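Local coordinates for pesticidal crystal protein CRY4AA (Bacillus thuringiensis, PDB 2C9K) that lyses midgut epithelial cells of insect larvae, acting as the receptor-binding, pore-forming toxin core of a larger protoxin, at residues E2-A5 with Y6-V10; Y196-T199 with T200-G204; K231-T234 with A235-L239. All coordinates share one frame; numbering follows the deposited sequence.

Contact 1 of 3, residues E2-A5 with Y6-V10; sequences ELSA and YTIVV
Ser4 and Ala5 hand the chain over from an extended lead-in to the first turn of helix 5-16, which belongs to the N-terminal helical domain of the three-domain delta-endotoxin fold, and the two segments meet through that turn. Ser4 O receives the backbone N-H of Ile8 at 2.9 Å, and Ala5 O receives that of Val9 at 2.7 Å in a nearly straight bond (171°). These are ordinary i to i+4 bonds, so the ladder begins with the carbonyl of Ser4.

The side chains divide between two sides of this turn. On one, Tyr6 has CG beside its own backbone N (chi1 -66°), which swings the ring back along the chain toward the lead-in. There the phenol end meets Leu3, whose CD2 lies 4.4 Å from Tyr6 CZ, a loose apolar touch. Phe50 of helix 46-58 reaches the same pair, its ring meeting that of Tyr6 at about 50°. On the other side Ile8 folds its CG1 branch back over the start of the helix. Its CD1 stands 3.6 Å from Ser4 OG, a methyl resting against a hydroxyl oxygen. Thr7 OG1 also comes near Ser4 O, at 3.2 Å, but its hydrogen bond goes to Ile411 O in a loop of the middle, beta-sheet domain.

As a worked example of how a helix begins against other parts of a fold, the turn combines polar and apolar anchoring. Ser4 O is bonded to the Ile8 amide, with the Ile8 side chain lying beside it. In this largely buried contact the Thr7 hydroxyl bonds across to another domain, while Leu3 and the Tyr6 ring pack against Phe50, so the helix start is fixed by partners on two flanks.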
loop_
_atom_site.group_PDB
_atom_site.type_symbol
_atom_site.label_atom_id
_atom_site.label_comp_id
_atom_site.label_asym_id
_atom_site.label_seq_id
_atom_site.Cartn_x
_atom_site.Cartn_y
_atom_site.Cartn_z
ATOM N N GLU A 2 6.929 -14.712 -3.435
ATOM C CA GLU A 2 7.446 -14.898 -4.785
ATOM C C GLU A 2 6.298 -14.924 -5.805
ATOM O O GLU A 2 5.754 -15.972 -6.138
ATOM C CB GLU A 2 8.308 -16.176 -4.863
ATOM C CG GLU A 2 7.615 -17.439 -5.376
ATOM C CD GLU A 2 6.572 -17.997 -4.419
ATOM O OE1 GLU A 2 6.020 -17.223 -3.601
ATOM O OE2 GLU A 2 6.297 -19.216 -4.501
ATOM N N LEU A 3 5.923 -13.741 -6.279
ATOM C CA LEU A 3 4.850 -13.592 -7.261
ATOM C C LEU A 3 4.720 -12.096 -7.546
ATOM O O LEU A 3 4.104 -11.363 -6.773
ATOM C CB LEU A 3 3.546 -14.169 -6.697
ATOM C CG LEU A 3 2.376 -14.396 -7.663
ATOM C CD1 LEU A 3 2.885 -14.692 -9.073
ATOM C CD2 LEU A 3 1.516 -15.546 -7.145
ATOM N N SER A 4 5.310 -11.656 -8.655
ATOM C CA SER A 4 5.332 -10.244 -9.027
ATOM C C SER A 4 4.082 -9.613 -9.618
ATOM O O SER A 4 4.025 -8.399 -9.765
ATOM C CB SER A 4 6.499 -9.987 -9.979
ATOM O OG SER A 4 6.309 -10.659 -11.211
ATOM N N ALA A 5 3.083 -10.408 -9.967
ATOM C CA ALA A 5 1.870 -9.834 -10.540
ATOM C C ALA A 5 1.241 -8.834 -9.571
ATOM O O ALA A 5 0.843 -7.738 -9.974
ATOM C CB ALA A 5 0.873 -10.931 -10.883
ATOM N N TYR A 6 1.149 -9.212 -8.297
ATOM C CA TYR A 6 0.579 -8.343 -7.268
ATOM C C TYR A 6 1.147 -6.935 -7.389
ATOM O O TYR A 6 0.411 -5.968 -7.587
ATOM C CB TYR A 6 0.903 -8.886 -5.870
ATOM C CG TYR A 6 0.264 -10.216 -5.526
ATOM C CD1 TYR A 6 0.824 -11.040 -4.554
ATOM C CD2 TYR A 6 -0.910 -10.642 -6.157
ATOM C CE1 TYR A 6 0.241 -12.251 -4.213
ATOM C CE2 TYR A 6 -1.505 -11.852 -5.823
ATOM C CZ TYR A 6 -0.924 -12.654 -4.850
ATOM O OH TYR A 6 -1.494 -13.866 -4.519
ATOM N N THR A 7 2.466 -6.826 -7.273
ATOM C CA THR A 7 3.123 -5.535 -7.356
ATOM C C THR A 7 3.135 -4.909 -8.754
ATOM O O THR A 7 3.212 -3.688 -8.869
ATOM C CB THR A 7 4.565 -5.610 -6.804
ATOM O OG1 THR A 7 5.230 -6.756 -7.344
ATOM C CG2 THR A 7 4.547 -5.713 -5.283
ATOM N N ILE A 8 3.055 -5.716 -9.813
ATOM C CA ILE A 8 3.037 -5.160 -11.172
ATOM C C ILE A 8 1.651 -4.615 -11.535
ATOM O O ILE A 8 1.521 -3.523 -12.080
ATOM C CB ILE A 8 3.407 -6.200 -12.252
ATOM C CG1 ILE A 8 4.882 -6.594 -12.143
ATOM C CG2 ILE A 8 3.130 -5.609 -13.636
ATOM C CD1 ILE A 8 5.267 -7.743 -13.043
ATOM N N VAL A 9 0.616 -5.394 -11.259
ATOM C CA VAL A 9 -0.733 -4.953 -11.554
ATOM C C VAL A 9 -0.985 -3.634 -10.832
ATOM O O VAL A 9 -1.649 -2.743 -11.359
ATOM C CB VAL A 9 -1.774 -5.981 -11.078
ATOM C CG1 VAL A 9 -3.172 -5.401 -11.224
ATOM C CG2 VAL A 9 -1.643 -7.265 -11.880
ATOM N N VAL A 10 -0.455 -3.507 -9.622
ATOM C CA VAL A 10 -0.653 -2.287 -8.854
ATOM C C VAL A 10 0.156 -1.157 -9.466
ATOM O O VAL A 10 -0.296 -0.012 -9.517
ATOM C CB VAL A 10 -0.245 -2.491 -7.382
ATOM C CG1 VAL A 10 -0.336 -1.180 -6.621
ATOM C CG2 VAL A 10 -1.153 -3.516 -6.747
#

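Contact 2 of 3, residues Y196-T199 with T200-G204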
loop_
_atom_site.group_PDB
_atom_site.type_symbol
_atom_site.label_atom_id
_atom_site.label_comp_id
_atom_site.label_asym_id
_atom_site.label_seq_id
_atom_site.Cartn_x
_atom_site.Cartn_y
_atom_site.Cartn_z
ATOM N N TYR A 196 -16.360 -5.027 -0.135
ATOM C CA TYR A 196 -16.298 -6.486 -0.112
ATOM C C TYR A 196 -14.883 -6.967 0.157
ATOM O O TYR A 196 -14.669 -7.799 1.036
ATOM C CB TYR A 196 -16.786 -7.081 -1.433
ATOM C CG TYR A 196 -16.678 -8.593 -1.470
ATOM C CD1 TYR A 196 -17.556 -9.392 -0.734
ATOM C CD2 TYR A 196 -15.662 -9.227 -2.191
ATOM C CE1 TYR A 196 -17.424 -10.779 -0.709
ATOM C CE2 TYR A 196 -15.523 -10.610 -2.173
ATOM C CZ TYR A 196 -16.408 -11.378 -1.425
ATOM O OH TYR A 196 -16.265 -12.744 -1.365
ATOM N N CYS A 197 -13.924 -6.454 -0.612
ATOM C CA CYS A 197 -12.520 -6.826 -0.453
ATOM C C CYS A 197 -12.046 -6.579 0.972
ATOM O O CYS A 197 -11.394 -7.432 1.579
ATOM C CB CYS A 197 -11.638 -6.018 -1.405
ATOM S SG CYS A 197 -11.912 -6.359 -3.155
ATOM N N VAL A 198 -12.369 -5.400 1.497
ATOM C CA VAL A 198 -11.964 -5.046 2.843
ATOM C C VAL A 198 -12.629 -5.991 3.824
ATOM O O VAL A 198 -11.972 -6.503 4.733
ATOM C CB VAL A 198 -12.339 -3.589 3.187
ATOM C CG1 VAL A 198 -11.982 -3.289 4.634
ATOM C CG2 VAL A 198 -11.615 -2.636 2.251
ATOM N N THR A 199 -13.924 -6.232 3.641
ATOM C CA THR A 199 -14.652 -7.141 4.530
ATOM C C THR A 199 -13.979 -8.513 4.547
ATOM O O THR A 199 -13.608 -9.030 5.605
ATOM C CB THR A 199 -16.126 -7.342 4.074
ATOM O OG1 THR A 199 -16.891 -6.172 4.379
ATOM C CG2 THR A 199 -16.739 -8.530 4.772
ATOM N N THR A 200 -13.833 -9.089 3.357
ATOM C CA THR A 200 -13.236 -10.402 3.198
ATOM C C THR A 200 -11.811 -10.431 3.722
ATOM O O THR A 200 -11.388 -11.408 4.345
ATOM C CB THR A 200 -13.251 -10.816 1.720
ATOM O OG1 THR A 200 -14.589 -10.710 1.223
ATOM C CG2 THR A 200 -12.771 -12.255 1.555
ATOM N N TYR A 201 -11.076 -9.353 3.463
ATOM C CA TYR A 201 -9.699 -9.234 3.916
ATOM C C TYR A 201 -9.646 -9.369 5.432
ATOM O O TYR A 201 -8.735 -9.995 5.976
ATOM C CB TYR A 201 -9.103 -7.877 3.510
ATOM C CG TYR A 201 -7.794 -7.596 4.208
ATOM C CD1 TYR A 201 -6.705 -8.455 4.048
ATOM C CD2 TYR A 201 -7.671 -6.533 5.105
ATOM C CE1 TYR A 201 -5.535 -8.270 4.769
ATOM C CE2 TYR A 201 -6.511 -6.338 5.832
ATOM C CZ TYR A 201 -5.445 -7.213 5.661
ATOM O OH TYR A 201 -4.292 -7.048 6.390
ATOM N N LYS A 202 -10.617 -8.778 6.117
ATOM C CA LYS A 202 -10.644 -8.856 7.573
ATOM C C LYS A 202 -11.152 -10.212 8.081
ATOM O O LYS A 202 -10.817 -10.636 9.188
ATOM C CB LYS A 202 -11.467 -7.694 8.141
ATOM C CG LYS A 202 -10.820 -6.355 7.839
ATOM C CD LYS A 202 -11.526 -5.188 8.481
ATOM C CE LYS A 202 -10.749 -3.891 8.200
ATOM N NZ LYS A 202 -11.364 -2.658 8.803
ATOM N N LYS A 203 -11.947 -10.904 7.268
ATOM C CA LYS A 203 -12.442 -12.211 7.676
ATOM C C LYS A 203 -11.257 -13.146 7.757
ATOM O O LYS A 203 -11.219 -14.038 8.606
ATOM C CB LYS A 203 -13.465 -12.759 6.679
ATOM C CG LYS A 203 -14.857 -12.204 6.880
ATOM C CD LYS A 203 -15.882 -12.935 6.029
ATOM C CE LYS A 203 -17.287 -12.405 6.294
ATOM N NZ LYS A 203 -18.302 -13.020 5.394
ATOM N N GLY A 204 -10.292 -12.931 6.864
ATOM C CA GLY A 204 -9.096 -13.755 6.840
ATOM C C GLY A 204 -8.194 -13.406 8.005
ATOM O O GLY A 204 -7.659 -14.287 8.684
#
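Tyr196 and Thr200, one turn apart on helix 183-208 of the delta-endotoxin's N-terminal helical bundle, are joined by two hydrogen bonds to a single acceptor. Thr200 N gives its hydrogen to Tyr196 O at 2.8 Å, almost perfectly straight (177°), and the hydroxyl Thr200 OG1 donates to the same Tyr196 O at 2.9 Å. The second donor arrives from above the carbonyl plane, 43° out of it. The rest of the ladder is regular alpha-helix: Tyr201 N to Cys197 O, Lys202 N to Val198 O and Lys203 N to Thr199 O, with a weak extra bond from Lys202 N to Thr199 O.

Ring contact comes next. With its OG1 beside the backbone N (chi1 -54°), Thr200 places the oxygen over one face of the Tyr196 ring, displaced toward the phenol rim; OG1 to Tyr196 CZ is 3.3 Å. The same aromatic side chain meets the ring of Tyr143 in helix 140-164.

Apolar contact is supplied by the lysines, whose extended chains run alongside the residues one turn earlier. Lys202 CE passes Val198 CG1 at 3.8 Å, and Lys203 CE lies 4.2 Å from Thr199 CG2. Thr199 OG1 turns back to Asn195 O.

This is a familiar economy of helical threonine, a buried hydroxyl paid for by a carbonyl one turn back. Since the hydroxyl hydrogen goes to Tyr196 O, the approach of OG1 to the ring is a van der Waals contact with its face, not an O-H…pi bond. The lysines keep hydrocarbon on the helix and send ammonium beyond it: Lys203 ties the helix to helix 129-137 by a salt bridge with Asp133, and Lys202 reaches the third domain of the toxin core by a hydrogen bond to the backbone carbonyl of Pro492.

Contact 3 of 3, residues K231-T234 with A235-L239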
loop_
_atom_site.group_PDB
_atom_site.type_symbol
_atom_site.label_atom_id
_atom_site.label_comp_id
_atom_site.label_asym_id
_atom_site.label_seq_id
_atom_site.Cartn_x
_atom_site.Cartn_y
_atom_site.Cartn_z
ATOM N N LYS A 231 1.124 -10.041 2.005
ATOM C CA LYS A 231 0.746 -10.555 0.689
ATOM C C LYS A 231 -0.543 -9.919 0.191
ATOM O O LYS A 231 -0.615 -9.497 -0.958
ATOM C CB LYS A 231 0.577 -12.081 0.717
ATOM C CG LYS A 231 1.761 -12.844 1.296
ATOM C CD LYS A 231 3.052 -12.522 0.573
ATOM C CE LYS A 231 4.278 -13.004 1.354
ATOM N NZ LYS A 231 4.526 -14.481 1.283
ATOM N N MET A 232 -1.553 -9.846 1.056
ATOM C CA MET A 232 -2.839 -9.270 0.677
ATOM C C MET A 232 -2.805 -7.757 0.512
ATOM O O MET A 232 -3.591 -7.190 -0.248
ATOM C CB MET A 232 -3.916 -9.658 1.689
ATOM C CG MET A 232 -4.239 -11.139 1.693
ATOM S SD MET A 232 -4.716 -11.768 0.062
ATOM C CE MET A 232 -3.198 -12.443 -0.522
ATOM N N THR A 233 -1.915 -7.085 1.223
ATOM C CA THR A 233 -1.844 -5.645 1.064
ATOM C C THR A 233 -1.375 -5.344 -0.352
ATOM O O THR A 233 -1.956 -4.504 -1.037
ATOM C CB THR A 233 -0.871 -5.010 2.055
ATOM O OG1 THR A 233 -1.462 -5.010 3.359
ATOM C CG2 THR A 233 -0.539 -3.582 1.637
ATOM N N THR A 234 -0.334 -6.044 -0.794
ATOM C CA THR A 234 0.210 -5.840 -2.128
ATOM C C THR A 234 -0.684 -6.416 -3.221
ATOM O O THR A 234 -0.552 -6.050 -4.387
ATOM C CB THR A 234 1.598 -6.475 -2.264
ATOM O OG1 THR A 234 1.483 -7.900 -2.223
ATOM C CG2 THR A 234 2.481 -6.036 -1.134
ATOM N N ALA A 235 -1.590 -7.319 -2.854
ATOM C CA ALA A 235 -2.482 -7.920 -3.843
ATOM C C ALA A 235 -3.827 -7.210 -3.890
ATOM O O ALA A 235 -4.246 -6.725 -4.936
ATOM C CB ALA A 235 -2.681 -9.401 -3.546
ATOM N N VAL A 236 -4.492 -7.120 -2.749
ATOM C CA VAL A 236 -5.793 -6.479 -2.700
ATOM C C VAL A 236 -5.802 -5.015 -2.254
ATOM O O VAL A 236 -6.030 -4.127 -3.065
ATOM C CB VAL A 236 -6.746 -7.283 -1.798
ATOM C CG1 VAL A 236 -8.164 -6.721 -1.882
ATOM C CG2 VAL A 236 -6.717 -8.745 -2.216
ATOM N N LEU A 237 -5.550 -4.764 -0.974
ATOM C CA LEU A 237 -5.589 -3.402 -0.440
ATOM C C LEU A 237 -4.933 -2.318 -1.300
ATOM O O LEU A 237 -5.489 -1.224 -1.449
ATOM C CB LEU A 237 -4.998 -3.377 0.973
ATOM C CG LEU A 237 -5.570 -4.423 1.936
ATOM C CD1 LEU A 237 -5.131 -4.106 3.357
ATOM C CD2 LEU A 237 -7.083 -4.444 1.838
ATOM N N ASP A 238 -3.760 -2.604 -1.865
ATOM C CA ASP A 238 -3.077 -1.611 -2.698
ATOM C C ASP A 238 -3.916 -1.325 -3.922
ATOM O O ASP A 238 -4.031 -0.180 -4.359
ATOM C CB ASP A 238 -1.681 -2.094 -3.130
ATOM C CG ASP A 238 -0.630 -1.910 -2.037
ATOM O OD1 ASP A 238 -0.926 -1.238 -1.025
ATOM O OD2 ASP A 238 0.497 -2.429 -2.193
ATOM N N LEU A 239 -4.520 -2.371 -4.466
ATOM C CA LEU A 239 -5.357 -2.232 -5.644
ATOM C C LEU A 239 -6.665 -1.519 -5.265
ATOM O O LEU A 239 -7.123 -0.626 -5.976
ATOM C CB LEU A 239 -5.622 -3.617 -6.231
ATOM C CG LEU A 239 -6.110 -3.742 -7.673
ATOM C CD1 LEU A 239 -5.263 -2.878 -8.622
ATOM C CD2 LEU A 239 -6.049 -5.226 -8.064
#
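The carboxylate of Asp238 lays one face against Thr233, whose carbonyl oxygen stands almost directly over Asp238 CG at 3.1 Å. This goes with a wider, pi-type turn in helix 222-240 of the helical pore-forming domain. On that same face Thr233 CG2 lies toward OD1 and the CA of Thr234 toward OD2. Asp238 OD2 makes a salt bridge with Arg261, which probably stabilises the buried carboxylate charge.

In the widened turn Met232 O accepts from both Val236 N (2.7 Å) and Leu237 N (3.2 Å), so the i to i+4 pattern passes into i to i+5. The shift continues as Asp238 N bonds to Thr233 O at 2.7 Å; that oxygen thus takes the amide of the residue whose carboxylate it faces.

Apolar side chains fill in elsewhere on the turn. Met232 is folded (chi1 -67°, chi2 -55°), so that SD lies 4.3 Å from Val236 CG2 and its methyl CE meets Ala235 CB. Leu237 CD1 crosses to Thr233 OG1, a hydroxyl bonded back to Arg229 O. Before the widening, Thr234 OG1 donates to Lys231 O at 2.9 Å, from above that carbonyl's plane.

Contact 3 lies between the other two and touches both, its centre about 9 Å from that of contact 1 and about 11 Å from that of contact 2. Contacts 1 and 2 do not meet: their centres are about 20 Å apart, their nearest atoms about 11 Å. Toward contact 1, Tyr6 CD2 packs on Ala235 CB at 3.4 Å, and Val10 lies on Asp238. Toward contact 2, Tyr201 CE2 meets Leu237 CD1 at 3.6 Å and Cys197 rests on Val236. Residues in and beside the pi-type turn thus face helices 5-16, 183-208 and 140-164, showing how a local backbone irregularity can lie within the core of a toxin's helical bundle.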